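Local coordinates for iron-regulated outer membrane protein (Neisseria meningitidis, PDB 4B7O) that transports iron across the outer membrane as a TonB-dependent transporter, its substrate probably being a ferric siderophore, at residues G655-V661 against F688-F694; G463-F469 against S480-P486; L131-G135 against R282-T286; S116-D122 against G165-T171. All blocks are in the same frame, centred on the assembly; numbering follows the deposited sequence.

Interaction 1: residues G655-V661 against F688-F694; sequences GWRGRYV and FGVNDVF
F694 and R657 make the main side-chain contact. With CG set between its own backbone N and carbonyl carbon (chi1 53°), the F694 ring swings back across the neighbouring strand and lies over G655, whose CA is 4.0 Å from the ring centroid, a CH-pi contact. The guanidinium of R657 covers the opposite face, nearly flat with planes 20° apart, and R657 CZ is 4.5 Å from the F694 centroid, an off-centre cation-pi pair. The bend at chi3 of R657 turns the group onto the ring, and its NE goes on to a salt bridge with E91. A second CH-pi contact joins G689 CA to the centroid of the Y660 ring, 3.6 Å away and almost straight above its centre; glycine suits the place because no side chain holds the ring off. Apolar contact is made by V661, whose CG1 lies 3.3 Å from F688 CZ, with CG2 close by.

The two strands are antiparallel neighbours in the wall of the transporter's beta-barrel, and residues alternate between its two surfaces. R657, R659 and D692 share the face that meets the plug: R659 reaches D96 and the backbone of K90, and D692 binds the amine of K90. W656, Y660 and V693 lie on the other face.

Backbone bonding is regular. Four hydrogen-bonded pairs give eight bonds, among them R657 N to D692 O at 2.8 Å and V690 N to R659 O at 2.9 Å, the latter nearly straight at 171°. Between them CA-H...O contacts occur, such as W656 CA to D692 O at 3.3 Å.

Interaction 2: residues G463-F469 against S480-P486; sequences GLRYDRF and SSSNLNP
L484 sends its two methyls to different neighbours: L484 CD2 lies at the edge of the Y466 ring, 3.6 Å from Y466 CD1, and L484 CD1 meets L464 CG at 3.8 Å. These apolar groups lie on the face of an antiparallel beta hairpin in the barrel wall that also carries R468 and S482, with P486 beside L464. Y466 has CG anti to its backbone nitrogen (chi1 -177°), which carries the ring toward the partner strand. There its OH accepts a weak hydrogen bond from S482 OG at 3.1 Å.

The other face, largely polar, looks toward the plug. D467 OD1 takes the NE of R465 in a salt bridge of 2.8 Å and also a weak bond from N485 ND2 at 3.0 Å, coming from the adjacent strand. R465, long enough to reach past the aspartate, continues to N383 and to the backbone O of A156 in the plug. N485 has partners of its own in R536 and S508. Further along, F469 lays one ring face over the backbone N of S481, where a small serine leaves room for the ring.

A water bridges the D467 carbonyl and the N483 side chain, donating to D467 O at 2.9 Å and to N483 OD1 at 2.6 Å.

Interaction 3: residues L131-G135 against R282-T286; sequences LYHQG and REEFT
H133 is the centre of this contact between a plug loop and a barrel loop. Its CG stands anti to its own carbonyl carbon (chi1 -80°), which places the imidazole alongside R282. The aliphatic part of that arginine runs extended next to the ring, pointing the same way, and R282 CG sits over one face, 3.6 Å from the H133 ring centroid, as a CH-pi contact. Y132 covers the opposite face, so the flat ring is held between an aromatic neighbour and a methylene chain.

E284 approaches from a different direction. With CG between its backbone N and carbonyl carbon (chi1 65°) and the chain extended beyond, it brings OE2 to 2.8 Å from H133 ND1. The bond is weak: it is bent, and the carboxylate and ring planes stand 63° apart. The same two residues are joined more firmly through the backbone, E284 N donating to H133 O at 2.8 Å. Each partner lies in a type I turn, L131 to Q134 and R282 to F285, and the turns present these groups to each other.

Q134 and E283 touch through their CB atoms at 4.0 Å. A water links them further, donating to Q134 OE1 at 2.7 Å and accepting from E283 N at 2.9 Å. The E283 carboxylate is held by R279, R304 and T103.

E284 OE1 forms a salt bridge with R725 while OE2 accepts from H133. The arginine would tend to keep this buried carboxylate ionised, and the charge in turn probably polarises the imidazole N-H, coupling plug and barrel electrostatically.

Interaction 4: residues S116-D122 against G165-T171; sequences SVDIKVD and GAIIAKT
D118, K120 and D122 alternate with I167 and A169 in the backbone bonding that joins the two strands in parallel. K120 uses both its polar backbone atoms, its N donating to I167 O at 2.7 Å and its O accepting from A169 N at 2.6 Å. D122 N extends the pattern to A169 O at 3.0 Å. This pair forms one side of the plug domain's mixed four-stranded sheet: 118-121 is an edge strand, and 166-171 continues to 144-150.

Apolar contacts fall on both faces. I119 and V121 lie beside I167 and A169 on one. On the other, the extended chain of K120 runs side by side with I168, K120 CD to I168 CD1 at 3.5 Å, and its CE touches A166 CB. The long methylene chain of lysine serves here as hydrocarbon.

Side-chain hydrogen bonds close the end of the pair. With CG anti to its carbonyl carbon (chi1 -65°), D122 brings OD1 to T171 N at 3.1 Å, and D122 OD2 accepts T171 OG1 at 2.7 Å through its syn lone pair. One carboxylate thus grips both the backbone and the hydroxyl of a threonine. K254 of the barrel also bonds T171 OG1, and its positive charge nearby would probably help stabilise the ionised aspartate.

Overall arrangement
From the N terminus, the chain first lays down 116-122, then 131-135, then 165-171 and finally 282-286, so interactions 3 and 4 cross: the plug loop that meets the barrel in interaction 3 leaves from within the loop closed by interaction 4. Interaction 4 joins the edge strand 118-121 to 166-171 in the plug's sheet, while interaction 3, spanning 146 residues, fastens the plug to a barrel loop. Interactions 2 and 1 follow in series, closing loops of 10 and 26 residues between neighbouring barrel strands. They stand on opposite sides of the chain's centre, their centres about 43 Å apart, with the plug sheet of interaction 4 lying near the middle.

Interaction 1: residues G655-V661 against F688-F694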
# COMPACT_ATOMS: atom_id res chain seq x y z
N GLY A 655 15.22 21.77 -9.11
CA GLY A 655 14.09 21.44 -9.91
C GLY A 655 12.79 21.86 -9.34
O GLY A 655 12.70 22.29 -8.22
N TRP A 656 11.76 21.67 -10.15
CA TRP A 656 10.42 22.01 -9.82
C TRP A 656 9.64 20.76 -10.00
O TRP A 656 9.95 19.97 -10.90
CB TRP A 656 9.92 23.07 -10.83
CG TRP A 656 8.44 23.12 -10.93
CD1 TRP A 656 7.56 23.74 -10.07
CD2 TRP A 656 7.59 22.44 -11.91
NE1 TRP A 656 6.28 23.53 -10.46
CE2 TRP A 656 6.24 22.76 -11.57
CE3 TRP A 656 7.82 21.64 -13.01
CZ2 TRP A 656 5.17 22.31 -12.30
CZ3 TRP A 656 6.74 21.21 -13.74
CH2 TRP A 656 5.44 21.51 -13.38
N ARG A 657 8.57 20.61 -9.22
CA ARG A 657 7.71 19.45 -9.34
C ARG A 657 6.26 19.89 -9.16
O ARG A 657 5.97 20.81 -8.42
CB ARG A 657 8.09 18.40 -8.28
CG ARG A 657 7.32 17.11 -8.42
CD ARG A 657 7.79 15.98 -7.49
NE ARG A 657 9.02 15.27 -7.95
CZ ARG A 657 10.24 15.37 -7.38
NH1 ARG A 657 10.46 16.18 -6.36
NH2 ARG A 657 11.27 14.68 -7.83
N GLY A 658 5.32 19.28 -9.84
CA GLY A 658 3.98 19.79 -9.68
C GLY A 658 2.98 18.70 -9.84
O GLY A 658 3.22 17.74 -10.55
N ARG A 659 1.84 18.84 -9.18
CA ARG A 659 0.83 17.83 -9.24
C ARG A 659 -0.47 18.54 -9.28
O ARG A 659 -0.76 19.36 -8.40
CB ARG A 659 0.91 16.97 -8.00
CG ARG A 659 0.02 15.77 -8.07
CD ARG A 659 0.14 14.94 -6.82
NE ARG A 659 -0.96 13.98 -6.76
CZ ARG A 659 -0.93 12.74 -7.26
NH1 ARG A 659 0.15 12.27 -7.87
NH2 ARG A 659 -1.99 11.97 -7.15
N TYR A 660 -1.26 18.27 -10.32
CA TYR A 660 -2.51 18.94 -10.47
C TYR A 660 -3.56 17.92 -10.59
O TYR A 660 -3.45 16.99 -11.40
CB TYR A 660 -2.49 19.85 -11.69
CG TYR A 660 -1.82 21.21 -11.43
CD1 TYR A 660 -0.46 21.30 -11.08
CD2 TYR A 660 -2.56 22.43 -11.55
CE1 TYR A 660 0.15 22.54 -10.86
CE2 TYR A 660 -1.94 23.67 -11.34
CZ TYR A 660 -0.60 23.71 -11.00
OH TYR A 660 0.02 24.89 -10.77
N VAL A 661 -4.58 18.05 -9.75
CA VAL A 661 -5.74 17.21 -9.93
C VAL A 661 -6.99 18.00 -10.21
O VAL A 661 -7.26 19.02 -9.59
CB VAL A 661 -5.87 16.04 -8.92
CG1 VAL A 661 -4.68 15.94 -8.00
CG2 VAL A 661 -7.21 15.96 -8.21
N PHE A 688 -7.16 20.99 -7.54
CA PHE A 688 -6.17 21.83 -6.92
C PHE A 688 -4.84 21.60 -7.65
O PHE A 688 -4.64 20.60 -8.38
CB PHE A 688 -6.03 21.44 -5.44
CG PHE A 688 -5.75 19.97 -5.24
CD1 PHE A 688 -4.43 19.49 -5.23
CD2 PHE A 688 -6.81 19.05 -5.11
CE1 PHE A 688 -4.17 18.11 -5.12
CE2 PHE A 688 -6.56 17.69 -4.92
CZ PHE A 688 -5.25 17.21 -4.96
N GLY A 689 -3.92 22.52 -7.39
CA GLY A 689 -2.59 22.47 -7.90
C GLY A 689 -1.58 22.67 -6.81
O GLY A 689 -1.66 23.64 -6.07
N VAL A 690 -0.61 21.75 -6.76
CA VAL A 690 0.49 21.81 -5.81
C VAL A 690 1.84 21.92 -6.52
O VAL A 690 2.11 21.16 -7.44
CB VAL A 690 0.45 20.55 -4.91
CG1 VAL A 690 1.59 20.57 -3.92
CG2 VAL A 690 -0.87 20.57 -4.14
N ASN A 691 2.69 22.83 -6.07
CA ASN A 691 3.96 23.07 -6.72
C ASN A 691 5.06 22.98 -5.70
O ASN A 691 4.91 23.54 -4.62
CB ASN A 691 4.02 24.46 -7.32
CG ASN A 691 3.24 24.56 -8.60
OD1 ASN A 691 2.11 25.09 -8.61
ND2 ASN A 691 3.83 24.07 -9.70
N ASP A 692 6.16 22.30 -6.06
CA ASP A 692 7.29 22.09 -5.13
C ASP A 692 8.55 22.55 -5.85
O ASP A 692 8.61 22.49 -7.08
CB ASP A 692 7.51 20.64 -4.76
CG ASP A 692 6.28 19.94 -4.17
OD1 ASP A 692 5.28 20.58 -3.79
OD2 ASP A 692 6.33 18.68 -4.05
N VAL A 693 9.57 22.95 -5.11
CA VAL A 693 10.90 23.07 -5.70
C VAL A 693 11.90 22.35 -4.78
O VAL A 693 11.68 22.23 -3.61
CB VAL A 693 11.26 24.54 -5.91
CG1 VAL A 693 10.26 25.21 -6.84
CG2 VAL A 693 11.25 25.26 -4.58
N PHE A 694 12.98 21.82 -5.31
CA PHE A 694 13.87 21.07 -4.45
C PHE A 694 15.28 21.23 -4.94
O PHE A 694 15.51 21.53 -6.12
CB PHE A 694 13.49 19.58 -4.51
CG PHE A 694 13.43 19.04 -5.91
CD1 PHE A 694 12.29 19.20 -6.67
CD2 PHE A 694 14.53 18.41 -6.48
CE1 PHE A 694 12.22 18.72 -7.98
CE2 PHE A 694 14.48 17.93 -7.79
CZ PHE A 694 13.33 18.09 -8.54

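Interaction 2: residues G463-F469 against S480-P486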
# COMPACT_ATOMS: atom_id res chain seq x y z
N GLY A 463 -0.89 -18.62 -17.91
CA GLY A 463 -0.74 -19.22 -16.61
C GLY A 463 -2.02 -19.55 -15.95
O GLY A 463 -3.07 -19.03 -16.35
N LEU A 464 -1.94 -20.36 -14.90
CA LEU A 464 -3.17 -20.74 -14.20
C LEU A 464 -2.88 -20.75 -12.70
O LEU A 464 -1.78 -21.14 -12.31
CB LEU A 464 -3.61 -22.14 -14.64
CG LEU A 464 -4.98 -22.72 -14.26
CD1 LEU A 464 -6.13 -21.74 -14.53
CD2 LEU A 464 -5.21 -24.02 -15.05
N ARG A 465 -3.86 -20.31 -11.90
CA ARG A 465 -3.76 -20.37 -10.46
C ARG A 465 -4.93 -21.10 -9.89
O ARG A 465 -6.06 -20.90 -10.33
CB ARG A 465 -3.85 -18.99 -9.80
CG ARG A 465 -2.60 -18.21 -9.89
CD ARG A 465 -2.80 -16.88 -9.16
NE ARG A 465 -2.91 -17.09 -7.71
CZ ARG A 465 -1.88 -17.36 -6.93
NH1 ARG A 465 -0.62 -17.42 -7.42
NH2 ARG A 465 -2.11 -17.57 -5.64
N TYR A 466 -4.65 -21.84 -8.83
CA TYR A 466 -5.66 -22.43 -8.01
C TYR A 466 -5.65 -21.67 -6.68
O TYR A 466 -4.66 -21.71 -5.98
CB TYR A 466 -5.32 -23.92 -7.82
CG TYR A 466 -6.39 -24.57 -7.03
CD1 TYR A 466 -7.70 -24.56 -7.49
CD2 TYR A 466 -6.12 -25.09 -5.76
CE1 TYR A 466 -8.72 -25.10 -6.75
CE2 TYR A 466 -7.14 -25.64 -4.99
CZ TYR A 466 -8.43 -25.64 -5.50
OH TYR A 466 -9.46 -26.18 -4.77
N ASP A 467 -6.72 -20.97 -6.35
CA ASP A 467 -6.76 -20.13 -5.15
C ASP A 467 -7.82 -20.69 -4.23
O ASP A 467 -8.98 -20.80 -4.65
CB ASP A 467 -7.16 -18.69 -5.49
CG ASP A 467 -5.95 -17.80 -5.87
OD1 ASP A 467 -5.59 -17.75 -7.08
OD2 ASP A 467 -5.40 -17.11 -4.97
N ARG A 468 -7.42 -21.08 -3.01
CA ARG A 468 -8.36 -21.65 -2.02
C ARG A 468 -8.36 -20.82 -0.73
O ARG A 468 -7.29 -20.56 -0.15
CB ARG A 468 -7.96 -23.10 -1.70
CG ARG A 468 -8.90 -23.78 -0.72
CD ARG A 468 -9.14 -25.26 -1.02
NE ARG A 468 -10.04 -25.85 0.00
CZ ARG A 468 -11.37 -25.89 -0.06
NH1 ARG A 468 -12.02 -25.42 -1.13
NH2 ARG A 468 -12.07 -26.42 0.94
N PHE A 469 -9.54 -20.41 -0.28
CA PHE A 469 -9.59 -19.84 1.05
C PHE A 469 -10.42 -20.58 2.12
O PHE A 469 -11.35 -21.33 1.79
CB PHE A 469 -9.99 -18.38 0.97
CG PHE A 469 -11.45 -18.15 0.84
CD1 PHE A 469 -12.26 -18.14 1.99
CD2 PHE A 469 -12.02 -17.88 -0.39
CE1 PHE A 469 -13.62 -17.88 1.91
CE2 PHE A 469 -13.39 -17.61 -0.49
CZ PHE A 469 -14.18 -17.62 0.66
N SER A 480 -15.47 -22.03 3.15
CA SER A 480 -14.44 -22.11 2.13
C SER A 480 -14.92 -21.85 0.69
O SER A 480 -16.13 -21.74 0.40
CB SER A 480 -13.74 -23.46 2.16
OG SER A 480 -13.09 -23.68 3.39
N SER A 481 -13.95 -21.76 -0.21
CA SER A 481 -14.24 -21.70 -1.65
C SER A 481 -12.92 -21.88 -2.29
O SER A 481 -11.88 -21.84 -1.60
CB SER A 481 -14.82 -20.36 -2.07
OG SER A 481 -15.83 -20.54 -3.04
N SER A 482 -12.94 -22.13 -3.59
CA SER A 482 -11.72 -22.13 -4.36
C SER A 482 -12.12 -21.65 -5.73
O SER A 482 -13.31 -21.63 -6.05
CB SER A 482 -11.09 -23.51 -4.38
OG SER A 482 -12.03 -24.46 -4.79
N ASN A 483 -11.14 -21.20 -6.50
CA ASN A 483 -11.39 -20.74 -7.86
C ASN A 483 -10.16 -21.12 -8.70
O ASN A 483 -9.04 -21.24 -8.17
CB ASN A 483 -11.58 -19.22 -7.95
CG ASN A 483 -12.68 -18.67 -7.08
OD1 ASN A 483 -12.68 -18.83 -5.86
ND2 ASN A 483 -13.61 -17.93 -7.69
N LEU A 484 -10.36 -21.30 -10.01
CA LEU A 484 -9.24 -21.42 -10.98
C LEU A 484 -9.08 -20.08 -11.69
O LEU A 484 -10.06 -19.53 -12.21
CB LEU A 484 -9.55 -22.52 -12.02
CG LEU A 484 -8.99 -23.93 -11.79
CD1 LEU A 484 -7.47 -24.01 -11.75
CD2 LEU A 484 -9.55 -24.55 -10.52
N ASN A 485 -7.87 -19.57 -11.75
CA ASN A 485 -7.70 -18.27 -12.37
C ASN A 485 -6.70 -18.31 -13.51
O ASN A 485 -5.50 -18.52 -13.27
CB ASN A 485 -7.29 -17.24 -11.35
CG ASN A 485 -8.28 -17.10 -10.22
OD1 ASN A 485 -9.44 -16.65 -10.38
ND2 ASN A 485 -7.81 -17.44 -9.08
N PRO A 486 -7.19 -18.13 -14.75
CA PRO A 486 -6.37 -18.24 -15.95
C PRO A 486 -5.86 -16.90 -16.38
O PRO A 486 -6.58 -15.93 -16.30
CB PRO A 486 -7.36 -18.76 -17.00
CG PRO A 486 -8.68 -18.26 -16.58
CD PRO A 486 -8.64 -18.18 -15.09
O HOH W 1 -10.84 -18.74 -3.97

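Interaction 3: residues L131-G135 against R282-T286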
# COMPACT_ATOMS: atom_id res chain seq x y z
N LEU A 131 -9.28 -0.69 11.57
CA LEU A 131 -10.64 -0.10 11.64
C LEU A 131 -10.87 0.76 10.43
O LEU A 131 -9.94 1.36 9.90
CB LEU A 131 -10.84 0.75 12.89
CG LEU A 131 -12.18 1.40 13.34
CD1 LEU A 131 -13.04 0.40 14.08
CD2 LEU A 131 -11.92 2.61 14.23
N TYR A 132 -12.12 0.86 10.01
CA TYR A 132 -12.37 1.38 8.67
C TYR A 132 -12.19 2.89 8.65
O TYR A 132 -12.15 3.50 7.56
CB TYR A 132 -13.76 0.91 8.11
CG TYR A 132 -14.92 1.55 8.82
CD1 TYR A 132 -15.41 1.03 10.05
CD2 TYR A 132 -15.51 2.71 8.32
CE1 TYR A 132 -16.46 1.64 10.72
CE2 TYR A 132 -16.57 3.32 8.97
CZ TYR A 132 -17.04 2.79 10.17
OH TYR A 132 -18.06 3.44 10.82
N HIS A 133 -12.07 3.48 9.84
CA HIS A 133 -11.88 4.94 10.01
C HIS A 133 -10.44 5.37 9.86
O HIS A 133 -10.09 6.50 10.17
CB HIS A 133 -12.41 5.38 11.37
CG HIS A 133 -13.90 5.56 11.40
ND1 HIS A 133 -14.51 6.53 10.74
CD2 HIS A 133 -14.89 4.83 12.05
CE1 HIS A 133 -15.85 6.45 10.93
NE2 HIS A 133 -16.08 5.41 11.74
N GLN A 134 -9.59 4.46 9.42
CA GLN A 134 -8.20 4.74 9.20
C GLN A 134 -7.69 3.86 8.07
O GLN A 134 -8.30 2.82 7.75
CB GLN A 134 -7.43 4.47 10.47
CG GLN A 134 -7.30 3.01 10.87
CD GLN A 134 -6.73 2.93 12.28
OE1 GLN A 134 -7.31 3.48 13.22
NE2 GLN A 134 -5.58 2.30 12.43
N GLY A 135 -6.58 4.28 7.46
CA GLY A 135 -6.05 3.56 6.32
C GLY A 135 -5.19 2.40 6.83
O GLY A 135 -4.77 2.40 7.98
N ARG A 282 -11.38 8.11 15.31
CA ARG A 282 -11.35 8.01 13.85
C ARG A 282 -10.19 8.77 13.21
O ARG A 282 -10.30 9.97 12.94
CB ARG A 282 -12.62 8.60 13.30
CG ARG A 282 -13.87 8.03 13.94
CD ARG A 282 -14.99 8.99 13.63
NE ARG A 282 -16.08 8.82 14.54
CZ ARG A 282 -16.01 9.10 15.85
NH1 ARG A 282 -14.87 9.57 16.37
NH2 ARG A 282 -17.06 8.91 16.64
N GLU A 283 -9.09 8.08 12.94
CA GLU A 283 -7.92 8.79 12.49
C GLU A 283 -8.19 9.56 11.16
O GLU A 283 -7.57 10.56 10.92
CB GLU A 283 -6.73 7.85 12.40
CG GLU A 283 -6.23 7.32 13.74
CD GLU A 283 -4.84 6.70 13.65
OE1 GLU A 283 -4.27 6.67 12.52
OE2 GLU A 283 -4.28 6.24 14.68
N GLU A 284 -9.16 9.14 10.35
CA GLU A 284 -9.52 9.94 9.15
C GLU A 284 -10.08 11.34 9.42
O GLU A 284 -10.12 12.16 8.50
CB GLU A 284 -10.48 9.17 8.21
CG GLU A 284 -11.88 8.85 8.77
CD GLU A 284 -12.76 8.01 7.83
OE1 GLU A 284 -12.84 8.33 6.64
OE2 GLU A 284 -13.41 7.03 8.26
N PHE A 285 -10.57 11.61 10.64
CA PHE A 285 -11.04 13.00 10.97
C PHE A 285 -10.24 13.68 12.09
O PHE A 285 -9.64 12.99 12.92
CB PHE A 285 -12.50 12.98 11.43
CG PHE A 285 -13.45 12.20 10.53
CD1 PHE A 285 -13.77 12.64 9.25
CD2 PHE A 285 -14.08 11.03 11.02
CE1 PHE A 285 -14.66 11.91 8.46
CE2 PHE A 285 -14.97 10.31 10.25
CZ PHE A 285 -15.28 10.77 8.97
N THR A 286 -10.25 15.00 12.12
CA THR A 286 -9.79 15.75 13.33
C THR A 286 -11.00 16.22 14.16
O THR A 286 -12.13 15.82 13.90
CB THR A 286 -9.06 17.10 13.06
OG1 THR A 286 -8.88 17.34 11.67
CG2 THR A 286 -7.79 17.20 13.78
O HOH W 2 -9.35 5.18 13.22

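Interaction 4: residues S116-D122 against G165-T171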
# COMPACT_ATOMS: atom_id res chain seq x y z
N SER A 116 -8.37 -3.46 -1.77
CA SER A 116 -7.95 -4.39 -2.84
C SER A 116 -6.49 -4.23 -3.19
O SER A 116 -5.93 -5.10 -3.88
CB SER A 116 -8.76 -4.22 -4.14
OG SER A 116 -9.70 -3.16 -4.06
N VAL A 117 -5.86 -3.11 -2.82
CA VAL A 117 -4.44 -3.00 -3.16
C VAL A 117 -3.54 -3.24 -1.98
O VAL A 117 -3.69 -2.63 -0.96
CB VAL A 117 -4.12 -1.77 -4.02
CG1 VAL A 117 -5.27 -0.78 -4.02
CG2 VAL A 117 -2.75 -1.12 -3.76
N ASP A 118 -2.63 -4.20 -2.11
CA ASP A 118 -1.74 -4.55 -1.01
C ASP A 118 -0.54 -3.66 -1.02
O ASP A 118 -0.30 -2.97 -2.00
CB ASP A 118 -1.34 -6.01 -1.13
CG ASP A 118 -2.54 -6.94 -1.01
OD1 ASP A 118 -3.47 -6.68 -0.17
OD2 ASP A 118 -2.60 -7.91 -1.78
N ILE A 119 0.20 -3.66 0.08
CA ILE A 119 1.49 -3.05 0.14
C ILE A 119 2.37 -4.17 0.54
O ILE A 119 2.19 -4.72 1.60
CB ILE A 119 1.59 -1.99 1.27
CG1 ILE A 119 0.54 -0.90 1.08
CG2 ILE A 119 2.99 -1.38 1.29
CD1 ILE A 119 0.89 0.31 1.90
N LYS A 120 3.33 -4.52 -0.30
CA LYS A 120 4.06 -5.73 -0.05
C LYS A 120 5.44 -5.31 0.30
O LYS A 120 6.07 -4.52 -0.44
CB LYS A 120 4.12 -6.61 -1.30
CG LYS A 120 2.75 -6.88 -1.92
CD LYS A 120 2.87 -8.08 -2.88
CE LYS A 120 1.56 -8.33 -3.59
NZ LYS A 120 1.41 -9.68 -4.23
N VAL A 121 5.94 -5.80 1.43
CA VAL A 121 7.32 -5.50 1.70
C VAL A 121 8.03 -6.77 1.95
O VAL A 121 7.57 -7.57 2.74
CB VAL A 121 7.56 -4.36 2.77
CG1 VAL A 121 6.26 -3.74 3.28
CG2 VAL A 121 8.53 -4.78 3.88
N ASP A 122 9.16 -6.94 1.26
CA ASP A 122 9.84 -8.23 1.14
C ASP A 122 8.93 -9.43 0.85
O ASP A 122 9.20 -10.56 1.28
CB ASP A 122 10.69 -8.45 2.36
CG ASP A 122 11.80 -7.44 2.47
OD1 ASP A 122 12.38 -7.08 1.41
OD2 ASP A 122 12.10 -7.00 3.59
N GLY A 165 -3.80 -3.62 -8.04
CA GLY A 165 -2.36 -3.78 -7.85
C GLY A 165 -1.80 -3.90 -6.42
O GLY A 165 -2.48 -4.31 -5.45
N ALA A 166 -0.52 -3.56 -6.32
CA ALA A 166 0.14 -3.62 -5.10
C ALA A 166 1.27 -2.58 -5.14
O ALA A 166 1.88 -2.40 -6.17
CB ALA A 166 0.68 -5.03 -4.91
N ILE A 167 1.56 -1.89 -4.04
CA ILE A 167 2.84 -1.23 -3.92
C ILE A 167 3.82 -2.30 -3.43
O ILE A 167 3.50 -3.08 -2.55
CB ILE A 167 2.74 -0.11 -2.90
CG1 ILE A 167 1.46 0.71 -3.11
CG2 ILE A 167 3.97 0.77 -2.94
CD1 ILE A 167 1.57 1.83 -4.11
N ILE A 168 5.02 -2.35 -3.98
CA ILE A 168 5.92 -3.46 -3.68
C ILE A 168 7.18 -2.85 -3.21
O ILE A 168 7.75 -2.04 -3.91
CB ILE A 168 6.21 -4.25 -4.95
CG1 ILE A 168 4.96 -4.91 -5.46
CG2 ILE A 168 7.35 -5.27 -4.76
CD1 ILE A 168 4.97 -6.38 -5.18
N ALA A 169 7.64 -3.20 -2.03
CA ALA A 169 8.86 -2.58 -1.56
C ALA A 169 9.84 -3.65 -1.12
O ALA A 169 9.44 -4.76 -0.77
CB ALA A 169 8.53 -1.61 -0.43
N LYS A 170 11.13 -3.37 -1.22
CA LYS A 170 12.12 -4.28 -0.70
C LYS A 170 12.94 -3.49 0.27
O LYS A 170 13.30 -2.32 -0.01
CB LYS A 170 13.03 -4.86 -1.76
CG LYS A 170 12.33 -5.61 -2.87
CD LYS A 170 13.41 -6.09 -3.82
CE LYS A 170 12.84 -6.41 -5.16
NZ LYS A 170 12.49 -7.86 -5.14
N THR A 171 13.26 -4.12 1.40
CA THR A 171 13.98 -3.43 2.45
C THR A 171 15.44 -3.27 2.01
O THR A 171 15.92 -4.00 1.16
CB THR A 171 13.83 -4.16 3.81
OG1 THR A 171 14.30 -5.51 3.70
CG2 THR A 171 12.36 -4.15 4.25